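Uncharacterized protein VPA0106 (PDB 3U07) is of unknown function, a probably exported bacterial protein that combines a DUF1254 and a DUF1214 region in one chain. Local coordinates at residues A[45-50]-A[56-61]; A[113-118]-A[226-231]; A[138-143]-A[158-163]; A[339-342]-A[347-350]. The protein carries 2 engineered substitutions. All coordinates share one frame; numbering follows the deposited sequence.

Interaction 1: A[45-50]-A[56-61]; sequences KFFYHT and YPLNEF. Engineered in segment 56-61: Glu60 (natural residue Arg).
Phe47 and Leu58 make the apolar half of this contact, and the backbone of Thr50 with the ring of Tyr56 makes the other. Leu58 presents one methyl, CD2, to the rim of the phenyl ring, near its plane; CD2 is 4.1 Å from Phe47 CE1, and the two side chains meet at about a right angle. Phe47 reaches this position because CG stands anti to its backbone N (chi1 174°), which carries the ring out from the helix to the loop. In the second half, the carbonyl oxygen of Thr50 lies over one face of the Tyr56 ring, displaced toward its rim, with Thr50 O 3.7 Å from Tyr56 CE2. The same oxygen accepts a hydrogen bond from the side-chain amide of Asn54.

Behind this first shell, the hydroxyl of Thr50 turns back on its own helix, where Thr50 OG1 donates to Phe46 O at 2.7 Å. The backbone N of Thr50 is shared weakly between the carbonyls of Phe46 and Phe47, in a wider pi-type turn near the helix end. Farther out, Trp88 meets Phe47 edge-to-face and also touches Leu58, while Leu161 packs on both. The loop that follows helix 26-52 thus folds back beside the helix's last turns, and the Phe47–Leu58 pair lies against strands 82-90 and 161-169, neighbours in an antiparallel sheet.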
loop_
_atom_site.group_PDB
_atom_site.type_symbol
_atom_site.label_atom_id
_atom_site.label_comp_id
_atom_site.label_asym_id
_atom_site.label_seq_id
_atom_site.Cartn_x
_atom_site.Cartn_y
_atom_site.Cartn_z
ATOM N N LYS A 45 -2.566 10.115 -11.548
ATOM C CA LYS A 45 -3.865 9.702 -12.083
ATOM C C LYS A 45 -4.761 9.207 -10.960
ATOM O O LYS A 45 -5.949 9.535 -10.905
ATOM C CB LYS A 45 -3.707 8.589 -13.128
ATOM C CG LYS A 45 -3.049 8.999 -14.439
ATOM C CD LYS A 45 -2.971 7.793 -15.378
ATOM C CE LYS A 45 -2.154 8.082 -16.628
ATOM N NZ LYS A 45 -1.961 6.847 -17.443
ATOM N N PHE A 46 -4.190 8.411 -10.062
ATOM C CA PHE A 46 -4.963 7.884 -8.946
ATOM C C PHE A 46 -5.451 9.029 -8.060
ATOM O O PHE A 46 -6.594 9.036 -7.623
ATOM C CB PHE A 46 -4.121 6.920 -8.112
ATOM C CG PHE A 46 -4.873 6.306 -6.965
ATOM C CD1 PHE A 46 -5.527 5.087 -7.116
ATOM C CD2 PHE A 46 -4.955 6.965 -5.743
ATOM C CE1 PHE A 46 -6.250 4.531 -6.061
ATOM C CE2 PHE A 46 -5.674 6.419 -4.687
ATOM C CZ PHE A 46 -6.325 5.200 -4.846
ATOM N N PHE A 47 -4.575 9.988 -7.787
ATOM C CA PHE A 47 -4.943 11.136 -6.963
ATOM C C PHE A 47 -6.046 11.939 -7.655
ATOM O O PHE A 47 -7.000 12.386 -7.017
ATOM C CB PHE A 47 -3.725 12.041 -6.735
ATOM C CG PHE A 47 -4.047 13.326 -6.016
ATOM C CD1 PHE A 47 -4.310 13.333 -4.646
ATOM C CD2 PHE A 47 -4.117 14.528 -6.715
ATOM C CE1 PHE A 47 -4.640 14.517 -3.986
ATOM C CE2 PHE A 47 -4.449 15.718 -6.062
ATOM C CZ PHE A 47 -4.710 15.711 -4.696
ATOM N N TYR A 48 -5.917 12.106 -8.968
ATOM C CA TYR A 48 -6.889 12.875 -9.736
ATOM C C TYR A 48 -8.256 12.216 -9.710
ATOM O O TYR A 48 -9.266 12.858 -9.423
ATOM C CB TYR A 48 -6.438 13.015 -11.194
ATOM C CG TYR A 48 -7.233 14.046 -11.969
ATOM C CD1 TYR A 48 -6.825 15.380 -12.011
ATOM C CD2 TYR A 48 -8.419 13.699 -12.623
ATOM C CE1 TYR A 48 -7.573 16.344 -12.681
ATOM C CE2 TYR A 48 -9.178 14.657 -13.293
ATOM C CZ TYR A 48 -8.748 15.975 -13.318
ATOM O OH TYR A 48 -9.491 16.924 -13.974
ATOM N N HIS A 49 -8.277 10.923 -10.005
ATOM C CA HIS A 49 -9.530 10.189 -10.044
ATOM C C HIS A 49 -10.201 10.012 -8.692
ATOM O O HIS A 49 -11.394 9.724 -8.629
ATOM C CB HIS A 49 -9.308 8.847 -10.744
ATOM C CG HIS A 49 -9.047 8.988 -12.213
ATOM N ND1 HIS A 49 -7.991 8.372 -12.851
ATOM C CD2 HIS A 49 -9.689 9.708 -13.165
ATOM C CE1 HIS A 49 -7.991 8.709 -14.128
ATOM N NE2 HIS A 49 -9.012 9.519 -14.345
ATOM N N THR A 50 -9.448 10.192 -7.609
ATOM C CA THR A 50 -10.040 10.072 -6.283
ATOM C C THR A 50 -10.274 11.444 -5.649
ATOM O O THR A 50 -11.396 11.952 -5.650
ATOM C CB THR A 50 -9.167 9.224 -5.336
ATOM O OG1 THR A 50 -7.819 9.700 -5.365
ATOM C CG2 THR A 50 -9.193 7.761 -5.754
ATOM N N TYR A 56 -12.044 15.918 -2.584
ATOM C CA TYR A 56 -11.707 15.539 -1.216
ATOM C C TYR A 56 -10.880 16.632 -0.558
ATOM O O TYR A 56 -9.886 17.095 -1.120
ATOM C CB TYR A 56 -10.883 14.251 -1.176
ATOM C CG TYR A 56 -11.635 12.991 -1.522
ATOM C CD1 TYR A 56 -13.027 12.947 -1.468
ATOM C CD2 TYR A 56 -10.949 11.828 -1.873
ATOM C CE1 TYR A 56 -13.718 11.774 -1.758
ATOM C CE2 TYR A 56 -11.629 10.653 -2.162
ATOM C CZ TYR A 56 -13.011 10.630 -2.104
ATOM O OH TYR A 56 -13.683 9.464 -2.402
ATOM N N PRO A 57 -11.288 17.085 0.632
ATOM C CA PRO A 57 -10.456 18.126 1.234
ATOM C C PRO A 57 -9.116 17.510 1.637
ATOM O O PRO A 57 -9.049 16.346 2.044
ATOM C CB PRO A 57 -11.288 18.593 2.429
ATOM C CG PRO A 57 -12.157 17.407 2.742
ATOM C CD PRO A 57 -12.542 16.906 1.381
ATOM N N LEU A 58 -8.048 18.279 1.493
ATOM C CA LEU A 58 -6.720 17.803 1.844
ATOM C C LEU A 58 -6.473 18.001 3.342
ATOM O O LEU A 58 -7.138 18.811 3.989
ATOM C CB LEU A 58 -5.677 18.551 1.010
ATOM C CG LEU A 58 -5.914 18.451 -0.506
ATOM C CD1 LEU A 58 -4.897 19.303 -1.246
ATOM C CD2 LEU A 58 -5.816 16.998 -0.956
ATOM N N ASN A 59 -5.528 17.244 3.892
ATOM C CA ASN A 59 -5.198 17.330 5.312
ATOM C C ASN A 59 -6.402 17.024 6.195
ATOM O O ASN A 59 -6.626 17.673 7.218
ATOM C CB ASN A 59 -4.622 18.714 5.652
ATOM C CG ASN A 59 -3.241 18.931 5.054
ATOM O OD1 ASN A 59 -2.428 18.007 5.002
ATOM N ND2 ASN A 59 -2.963 20.153 4.615
ATOM N N GLU A 60 -7.172 16.025 5.773
ATOM C CA GLU A 60 -8.354 15.560 6.494
ATOM C C GLU A 60 -8.571 14.098 6.134
ATOM O O GLU A 60 -8.281 13.685 5.012
ATOM C CB GLU A 60 -9.608 16.343 6.084
ATOM C CG GLU A 60 -9.740 17.737 6.681
ATOM C CD GLU A 60 -11.064 18.408 6.319
ATOM O OE1 GLU A 60 -12.055 17.681 6.089
ATOM O OE2 GLU A 60 -11.115 19.657 6.277
ATOM N N PHE A 61 -9.060 13.313 7.087
ATOM C CA PHE A 61 -9.357 11.913 6.835
ATOM C C PHE A 61 -10.648 11.935 6.013
ATOM O O PHE A 61 -11.568 12.692 6.322
ATOM C CB PHE A 61 -9.581 11.176 8.158
ATOM C CG PHE A 61 -8.356 11.104 9.027
ATOM C CD1 PHE A 61 -7.242 10.367 8.625
ATOM C CD2 PHE A 61 -8.308 11.781 10.241
ATOM C CE1 PHE A 61 -6.099 10.305 9.421
ATOM C CE2 PHE A 61 -7.168 11.725 11.045
ATOM C CZ PHE A 61 -6.061 10.987 10.633
#

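Interaction 2: A[113-118]-A[226-231]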
loop_
_atom_site.group_PDB
_atom_site.type_symbol
_atom_site.label_atom_id
_atom_site.label_comp_id
_atom_site.label_asym_id
_atom_site.label_seq_id
_atom_site.Cartn_x
_atom_site.Cartn_y
_atom_site.Cartn_z
ATOM N N THR A 113 2.520 6.322 5.071
ATOM C CA THR A 113 2.461 7.428 4.123
ATOM C C THR A 113 3.401 7.180 2.962
ATOM O O THR A 113 4.464 6.586 3.130
ATOM C CB THR A 113 2.842 8.789 4.783
ATOM O OG1 THR A 113 4.136 8.683 5.391
ATOM C CG2 THR A 113 1.816 9.189 5.844
HETATM N N MSE A 114 2.998 7.638 1.781
HETATM C CA MSE A 114 3.805 7.474 0.576
HETATM C C MSE A 114 3.766 8.761 -0.226
HETATM O O MSE A 114 2.766 9.481 -0.201
HETATM C CB MSE A 114 3.263 6.316 -0.272
HETATM C CG MSE A 114 3.384 4.960 0.418
HETATM SE SE MSE A 114 2.735 3.489 -0.676
HETATM C CE MSE A 114 0.862 3.814 -0.352
ATOM N N ASP A 115 4.851 9.061 -0.927
ATOM C CA ASP A 115 4.882 10.273 -1.721
ATOM C C ASP A 115 4.429 10.002 -3.148
ATOM O O ASP A 115 4.161 8.848 -3.522
ATOM C CB ASP A 115 6.276 10.920 -1.704
ATOM C CG ASP A 115 7.367 10.036 -2.291
ATOM O OD1 ASP A 115 7.102 9.284 -3.255
ATOM O OD2 ASP A 115 8.513 10.118 -1.791
HETATM N N MSE A 116 4.337 11.072 -3.934
HETATM C CA MSE A 116 3.886 10.991 -5.319
HETATM C C MSE A 116 4.844 10.287 -6.280
HETATM O O MSE A 116 4.579 10.210 -7.478
HETATM C CB MSE A 116 3.565 12.399 -5.825
HETATM C CG MSE A 116 2.430 13.059 -5.054
HETATM SE SE MSE A 116 0.760 12.069 -5.224
HETATM C CE MSE A 116 0.373 12.646 -7.020
ATOM N N GLY A 117 5.961 9.789 -5.766
ATOM C CA GLY A 117 6.892 9.076 -6.623
ATOM C C GLY A 117 6.747 7.591 -6.333
ATOM O O GLY A 117 7.507 6.756 -6.830
ATOM N N HIS A 118 5.745 7.294 -5.507
ATOM C CA HIS A 118 5.382 5.954 -5.040
ATOM C C HIS A 118 6.400 5.321 -4.092
ATOM O O HIS A 118 6.644 4.115 -4.135
ATOM C CB HIS A 118 5.084 5.008 -6.215
ATOM C CG HIS A 118 4.202 3.851 -5.839
ATOM N ND1 HIS A 118 4.684 2.575 -5.647
ATOM C CD2 HIS A 118 2.871 3.792 -5.590
ATOM C CE1 HIS A 118 3.687 1.779 -5.295
ATOM N NE2 HIS A 118 2.578 2.493 -5.252
ATOM N N GLY A 226 7.102 20.257 -5.286
ATOM C CA GLY A 226 7.908 19.682 -4.229
ATOM C C GLY A 226 9.397 19.643 -4.520
ATOM O O GLY A 226 9.905 20.388 -5.361
ATOM N N SER A 227 10.084 18.734 -3.836
ATOM C CA SER A 227 11.528 18.566 -3.940
ATOM C C SER A 227 11.961 17.361 -4.766
ATOM O O SER A 227 13.133 16.986 -4.756
ATOM C CB SER A 227 12.101 18.421 -2.528
ATOM O OG SER A 227 13.195 19.287 -2.332
HETATM N N MSE A 228 11.021 16.754 -5.473
HETATM C CA MSE A 228 11.316 15.573 -6.274
HETATM C C MSE A 228 12.422 15.784 -7.311
HETATM O O MSE A 228 13.179 14.860 -7.610
HETATM C CB MSE A 228 10.032 15.113 -6.962
HETATM C CG MSE A 228 9.928 13.632 -7.198
HETATM SE SE MSE A 228 8.062 13.177 -7.323
HETATM C CE MSE A 228 7.870 12.429 -5.607
ATOM N N GLY A 229 12.518 16.997 -7.856
ATOM C CA GLY A 229 13.528 17.280 -8.879
ATOM C C GLY A 229 14.909 16.971 -8.324
ATOM O O GLY A 229 15.804 16.398 -8.999
ATOM N N ASN A 230 15.060 17.355 -7.083
ATOM C CA ASN A 230 16.303 17.138 -6.387
ATOM C C ASN A 230 16.447 15.668 -5.933
ATOM O O ASN A 230 17.524 15.082 -6.072
ATOM C CB ASN A 230 16.306 18.075 -5.226
ATOM C CG ASN A 230 16.484 19.516 -5.665
ATOM O OD1 ASN A 230 17.099 19.783 -6.700
ATOM N ND2 ASN A 230 15.998 20.454 -4.857
ATOM N N ALA A 231 15.402 15.080 -5.373
ATOM C CA ALA A 231 15.567 13.699 -4.944
ATOM C C ALA A 231 15.771 12.723 -6.139
ATOM O O ALA A 231 16.352 11.646 -5.980
ATOM C CB ALA A 231 14.402 13.281 -4.125
#
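The terminal methyl of selenomethionine Met228 presses on the turn that follows strand 109-115, and almost the whole contact passes through that one atom. It is closest to the backbone, with Met228 CE 3.3 Å from Gly117 N and 3.6 Å from Gly117 CA. Gly117 brings no side chain into this tight spot, so the methyl can rest directly on the main chain. A bend at the last torsion of Met228 (chi3 -103°) turns CE toward it.

The turn itself is a type I beta turn from Asp115 to His118, reinforced by an Asx turn in which Gly117 N donates to Asp115 OD1 at 2.8 Å, meeting the oxygen from above the carboxylate plane. The backbone N of Tyr119 is a second donor to OD1, and OD2 forms a salt bridge with Arg287, so both carboxylate oxygens have partners that hold the group beside the methyl.

Contacts around this centre are looser: Met228 CE lies 4.0 Å from Asp115 OD1 and 4.3 Å from Met116 CB, and the far end of Met116 turns off, its CE packing on Phe47. On the far side of Met228, helix 228-231 becomes more open, with Gly229 partly exposed and Asn230 turned to solvent.

Interaction 3: A[138-143]-A[158-163]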
loop_
_atom_site.group_PDB
_atom_site.type_symbol
_atom_site.label_atom_id
_atom_site.label_comp_id
_atom_site.label_asym_id
_atom_site.label_seq_id
_atom_site.Cartn_x
_atom_site.Cartn_y
_atom_site.Cartn_z
ATOM N N PHE A 138 4.953 15.988 9.306
ATOM C CA PHE A 138 5.401 15.798 7.939
ATOM C C PHE A 138 5.692 17.184 7.386
ATOM O O PHE A 138 4.830 18.063 7.414
ATOM C CB PHE A 138 4.306 15.116 7.115
ATOM C CG PHE A 138 3.980 13.742 7.596
ATOM C CD1 PHE A 138 3.216 13.559 8.746
ATOM C CD2 PHE A 138 4.504 12.627 6.944
ATOM C CE1 PHE A 138 2.976 12.281 9.247
ATOM C CE2 PHE A 138 4.272 11.341 7.434
ATOM C CZ PHE A 138 3.509 11.169 8.587
ATOM N N ALA A 139 6.909 17.379 6.893
ATOM C CA ALA A 139 7.293 18.672 6.353
ATOM C C ALA A 139 7.974 18.502 5.017
ATOM O O ALA A 139 8.589 17.463 4.754
ATOM C CB ALA A 139 8.232 19.393 7.331
ATOM N N ALA A 140 7.836 19.534 4.184
ATOM C CA ALA A 140 8.450 19.499 2.904
ATOM C C ALA A 140 9.910 19.451 3.188
ATOM O O ALA A 140 10.430 19.974 4.215
ATOM C CB ALA A 140 8.137 20.703 2.050
ATOM N N GLN A 141 10.562 18.789 2.286
ATOM C CA GLN A 141 11.963 18.634 2.395
ATOM C C GLN A 141 12.743 19.936 2.603
ATOM O O GLN A 141 13.706 19.924 3.361
ATOM C CB GLN A 141 12.386 17.867 1.172
ATOM C CG GLN A 141 13.825 17.499 1.208
ATOM C CD GLN A 141 14.152 16.495 2.302
ATOM O OE1 GLN A 141 14.648 16.849 3.364
ATOM N NE2 GLN A 141 13.873 15.230 2.038
ATOM N N ASP A 142 12.327 21.024 1.934
ATOM C CA ASP A 142 12.972 22.359 1.978
ATOM C C ASP A 142 12.421 23.282 3.088
ATOM O O ASP A 142 12.864 24.422 3.251
ATOM C CB ASP A 142 12.739 23.094 0.647
ATOM C CG ASP A 142 11.246 23.187 0.295
ATOM O OD1 ASP A 142 10.776 22.386 -0.545
ATOM O OD2 ASP A 142 10.543 24.050 0.871
ATOM N N TRP A 143 11.434 22.809 3.836
ATOM C CA TRP A 143 10.846 23.661 4.856
ATOM C C TRP A 143 11.838 24.127 5.916
ATOM O O TRP A 143 12.495 23.326 6.577
ATOM C CB TRP A 143 9.675 22.966 5.530
ATOM C CG TRP A 143 9.049 23.825 6.577
ATOM C CD1 TRP A 143 8.241 24.908 6.378
ATOM C CD2 TRP A 143 9.202 23.689 7.991
ATOM N NE1 TRP A 143 7.878 25.455 7.588
ATOM C CE2 TRP A 143 8.458 24.727 8.594
ATOM C CE3 TRP A 143 9.901 22.792 8.809
ATOM C CZ2 TRP A 143 8.385 24.886 9.978
ATOM C CZ3 TRP A 143 9.830 22.952 10.188
ATOM C CH2 TRP A 143 9.079 23.993 10.757
ATOM N N ASP A 158 9.336 14.426 -0.071
ATOM C CA ASP A 158 9.789 14.995 -1.331
ATOM C C ASP A 158 8.702 15.464 -2.281
ATOM O O ASP A 158 8.999 16.113 -3.284
ATOM C CB ASP A 158 10.733 14.014 -2.021
ATOM C CG ASP A 158 12.049 13.864 -1.272
ATOM O OD1 ASP A 158 12.396 12.729 -0.904
ATOM O OD2 ASP A 158 12.737 14.881 -1.050
ATOM N N SER A 159 7.452 15.115 -1.985
ATOM C CA SER A 159 6.323 15.590 -2.782
ATOM C C SER A 159 5.450 16.329 -1.764
ATOM O O SER A 159 5.327 15.888 -0.621
ATOM C CB SER A 159 5.541 14.436 -3.431
ATOM O OG SER A 159 4.853 13.645 -2.475
ATOM N N ASN A 160 4.866 17.459 -2.150
ATOM C CA ASN A 160 4.040 18.205 -1.206
ATOM C C ASN A 160 2.753 17.471 -0.879
ATOM O O ASN A 160 2.172 17.668 0.183
ATOM C CB ASN A 160 3.738 19.607 -1.732
ATOM C CG ASN A 160 4.977 20.477 -1.789
ATOM O OD1 ASN A 160 5.864 20.361 -0.943
ATOM N ND2 ASN A 160 5.039 21.366 -2.779
ATOM N N LEU A 161 2.314 16.617 -1.800
ATOM C CA LEU A 161 1.113 15.820 -1.585
ATOM C C LEU A 161 1.585 14.426 -1.181
ATOM O O LEU A 161 2.447 13.839 -1.841
ATOM C CB LEU A 161 0.291 15.723 -2.876
ATOM C CG LEU A 161 -0.288 17.013 -3.460
ATOM C CD1 LEU A 161 -0.860 16.728 -4.846
ATOM C CD2 LEU A 161 -1.368 17.566 -2.536
ATOM N N VAL A 162 1.049 13.899 -0.088
ATOM C CA VAL A 162 1.445 12.565 0.342
ATOM C C VAL A 162 0.203 11.766 0.718
ATOM O O VAL A 162 -0.689 12.264 1.412
ATOM C CB VAL A 162 2.442 12.610 1.546
ATOM C CG1 VAL A 162 3.318 13.852 1.464
ATOM C CG2 VAL A 162 1.705 12.567 2.846
ATOM N N LYS A 163 0.132 10.530 0.242
ATOM C CA LYS A 163 -1.023 9.694 0.534
ATOM C C LYS A 163 -0.883 9.076 1.919
ATOM O O LYS A 163 0.154 8.507 2.256
ATOM C CB LYS A 163 -1.168 8.613 -0.543
ATOM C CG LYS A 163 -2.345 7.649 -0.345
ATOM C CD LYS A 163 -2.613 6.856 -1.622
ATOM C CE LYS A 163 -3.486 5.627 -1.375
ATOM N NZ LYS A 163 -4.599 5.871 -0.412
#
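Gln141 extends CG anti to its backbone N and then bends at chi2 (67°), a course that brings its amide alongside the carboxylate of Asp158. Asp158 leaves its backbone with CB directed away from the other segment, but CG stands beside the backbone N, and the carboxylate comes back within reach. The two side chains therefore run alongside each other with their ends on the same side, their amide and carboxylate planes 38° apart. Gln141 NE2 donates to Asp158 OD2 at 3.3 Å; the bond is nearly straight, with an N-H...O angle of 166°, but weak because it is long. The same oxygen rests along the aliphatic part of the glutamine, 3.6 Å from Gln141 CG. Asp158 OD1 faces Arg287 in a long, weak ion pair, so the carboxylate probably feels a positive charge on its other oxygen.

A second, van der Waals touch lies next to this pair, where the methyl of Ala140 approaches the amide oxygen of Asn160 (CB to OD1, 3.8 Å). The amide nitrogen of Asn160 turns elsewhere, to a hydrogen bond with Asp225.

Backbone bonds set the frame. Trp143 N bonds to Ala140 O in a type I beta turn as the chain leaves strand 134-140, while Gln141 pairs with Val157 and Asp158 with Ser227. The arrangement joins the ends of two sheets: strand 134-140 runs parallel to strand 153-157 in a mixed sheet, and residues 158-160 form the short connection from that strand into strand 161-169 of an antiparallel one.

Interaction 4: A[339-342]-A[347-350]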
loop_
_atom_site.group_PDB
_atom_site.type_symbol
_atom_site.label_atom_id
_atom_site.label_comp_id
_atom_site.label_asym_id
_atom_site.label_seq_id
_atom_site.Cartn_x
_atom_site.Cartn_y
_atom_site.Cartn_z
ATOM N N PHE A 339 0.066 -26.541 8.574
ATOM C CA PHE A 339 1.402 -25.954 8.491
ATOM C C PHE A 339 1.918 -25.398 9.814
ATOM O O PHE A 339 1.142 -25.078 10.716
ATOM C CB PHE A 339 1.354 -24.789 7.508
ATOM C CG PHE A 339 0.275 -23.789 7.837
ATOM C CD1 PHE A 339 -1.044 -24.024 7.459
ATOM C CD2 PHE A 339 0.560 -22.660 8.601
ATOM C CE1 PHE A 339 -2.067 -23.158 7.837
ATOM C CE2 PHE A 339 -0.455 -21.784 8.987
ATOM C CZ PHE A 339 -1.772 -22.034 8.606
ATOM N N LYS A 340 3.237 -25.265 9.902
ATOM C CA LYS A 340 3.887 -24.685 11.071
ATOM C C LYS A 340 3.623 -23.175 11.021
ATOM O O LYS A 340 3.319 -22.617 9.961
ATOM C CB LYS A 340 5.400 -24.924 11.016
ATOM C CG LYS A 340 5.855 -26.309 11.472
ATOM C CD LYS A 340 6.809 -26.175 12.659
ATOM C CE LYS A 340 6.620 -27.272 13.703
ATOM N NZ LYS A 340 7.431 -28.495 13.438
ATOM N N ALA A 341 3.732 -22.507 12.160
ATOM C CA ALA A 341 3.512 -21.065 12.196
ATOM C C ALA A 341 4.513 -20.339 11.294
ATOM O O ALA A 341 5.703 -20.659 11.286
ATOM C CB ALA A 341 3.644 -20.556 13.624
ATOM N N PRO A 342 4.036 -19.362 10.505
ATOM C CA PRO A 342 4.903 -18.588 9.607
ATOM C C PRO A 342 5.805 -17.728 10.502
ATOM O O PRO A 342 5.399 -17.362 11.606
ATOM C CB PRO A 342 3.909 -17.727 8.826
ATOM C CG PRO A 342 2.643 -18.532 8.861
ATOM C CD PRO A 342 2.622 -19.014 10.288
ATOM N N PHE A 347 1.605 -10.942 13.475
ATOM C CA PHE A 347 0.539 -11.931 13.325
ATOM C C PHE A 347 0.323 -12.287 11.865
ATOM O O PHE A 347 0.899 -11.663 10.975
ATOM C CB PHE A 347 -0.769 -11.407 13.933
ATOM C CG PHE A 347 -1.461 -10.351 13.104
ATOM C CD1 PHE A 347 -2.489 -10.696 12.228
ATOM C CD2 PHE A 347 -1.117 -9.004 13.232
ATOM C CE1 PHE A 347 -3.172 -9.716 11.496
ATOM C CE2 PHE A 347 -1.791 -8.012 12.502
ATOM C CZ PHE A 347 -2.822 -8.371 11.634
ATOM N N TRP A 348 -0.494 -13.305 11.620
ATOM C CA TRP A 348 -0.790 -13.712 10.255
ATOM C C TRP A 348 -2.247 -14.132 10.130
ATOM O O TRP A 348 -2.945 -14.302 11.134
ATOM C CB TRP A 348 0.133 -14.850 9.813
ATOM C CG TRP A 348 0.125 -16.041 10.712
ATOM C CD1 TRP A 348 0.995 -16.306 11.727
ATOM C CD2 TRP A 348 -0.800 -17.135 10.680
ATOM N NE1 TRP A 348 0.674 -17.499 12.330
ATOM C CE2 TRP A 348 -0.425 -18.028 11.708
ATOM C CE3 TRP A 348 -1.911 -17.448 9.882
ATOM C CZ2 TRP A 348 -1.120 -19.216 11.963
ATOM C CZ3 TRP A 348 -2.604 -18.629 10.136
ATOM C CH2 TRP A 348 -2.204 -19.498 11.168
ATOM N N SER A 349 -2.705 -14.293 8.893
ATOM C CA SER A 349 -4.090 -14.668 8.646
ATOM C C SER A 349 -4.265 -15.205 7.228
ATOM O O SER A 349 -3.420 -14.992 6.365
ATOM C CB SER A 349 -4.986 -13.442 8.819
ATOM O OG SER A 349 -4.639 -12.436 7.873
ATOM N N VAL A 350 -5.359 -15.924 7.004
ATOM C CA VAL A 350 -5.674 -16.434 5.680
ATOM C C VAL A 350 -7.147 -16.079 5.514
ATOM O O VAL A 350 -7.966 -16.372 6.382
ATOM C CB VAL A 350 -5.420 -17.972 5.553
ATOM C CG1 VAL A 350 -4.542 -18.444 6.682
ATOM C CG2 VAL A 350 -6.720 -18.738 5.496
#
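Trp348 receives both aromatic and CH-pi contacts from the segment 339-342. The aromatic one is an offset edge-to-face pair, in which the edge of Phe339 is directed at the face of the six-membered ring of Trp348; the centroids are 5.4 Å apart and the planes stand at 69°. The two side chains reach toward each other from their separate strands, and their nearest atoms, Phe339 CE2 and Trp348 CH2, are 3.6 Å apart. Both side chains place CG between the backbone N and the carbonyl carbon, which directs each ring across the gap.

The CH-pi contact belongs to Pro342, which lies over a face of the indole. Its CD sits 3.4 Å from the centroid of the five-membered ring, only 20° off the normal, and Pro342 CD comes to 3.2 Å from Trp348 NE1.

Apolar contact completes the set, with Pro342 CG 4.0 Å from Trp348 CD1. Ala341 CB makes only a marginal approach to Trp348 NE1. Outside the two segments, Tyr383 meets the indole edge-to-face and Met375 also touches it; the backbone N of Trp348 bonds to Asp372.

Strands 334-340 and 347-354 belong to different sheets, so the indole bridges the two. Its pi system takes a proline CH group and an aromatic edge at different rings, probably through dispersion helped by weakly positive C-H hydrogens facing the pi cloud; no formal charge takes part.

In the fold
Interactions 1, 2 and 3 cluster in one part of the chain, their centres 8 to 16 Å apart, whereas interaction 4 lies 35 to 37 Å from each of them, beyond the chain's centre. Interaction 1 comes first along the sequence; interaction 3 is nested inside the long loop closed by interaction 2, and interaction 4 follows. Interactions 2 and 3 share the antiparallel sheet in which strands 109-115 and 161-169 are neighbours, with a probable hydrogen bond from Lys163 N to Met114 O. Interaction 1 packs on both, through Phe47 against Met116 and Leu161. The three contacts thus tie helix, loop and sheet together, while interaction 4 belongs to the separate DUF1214 region.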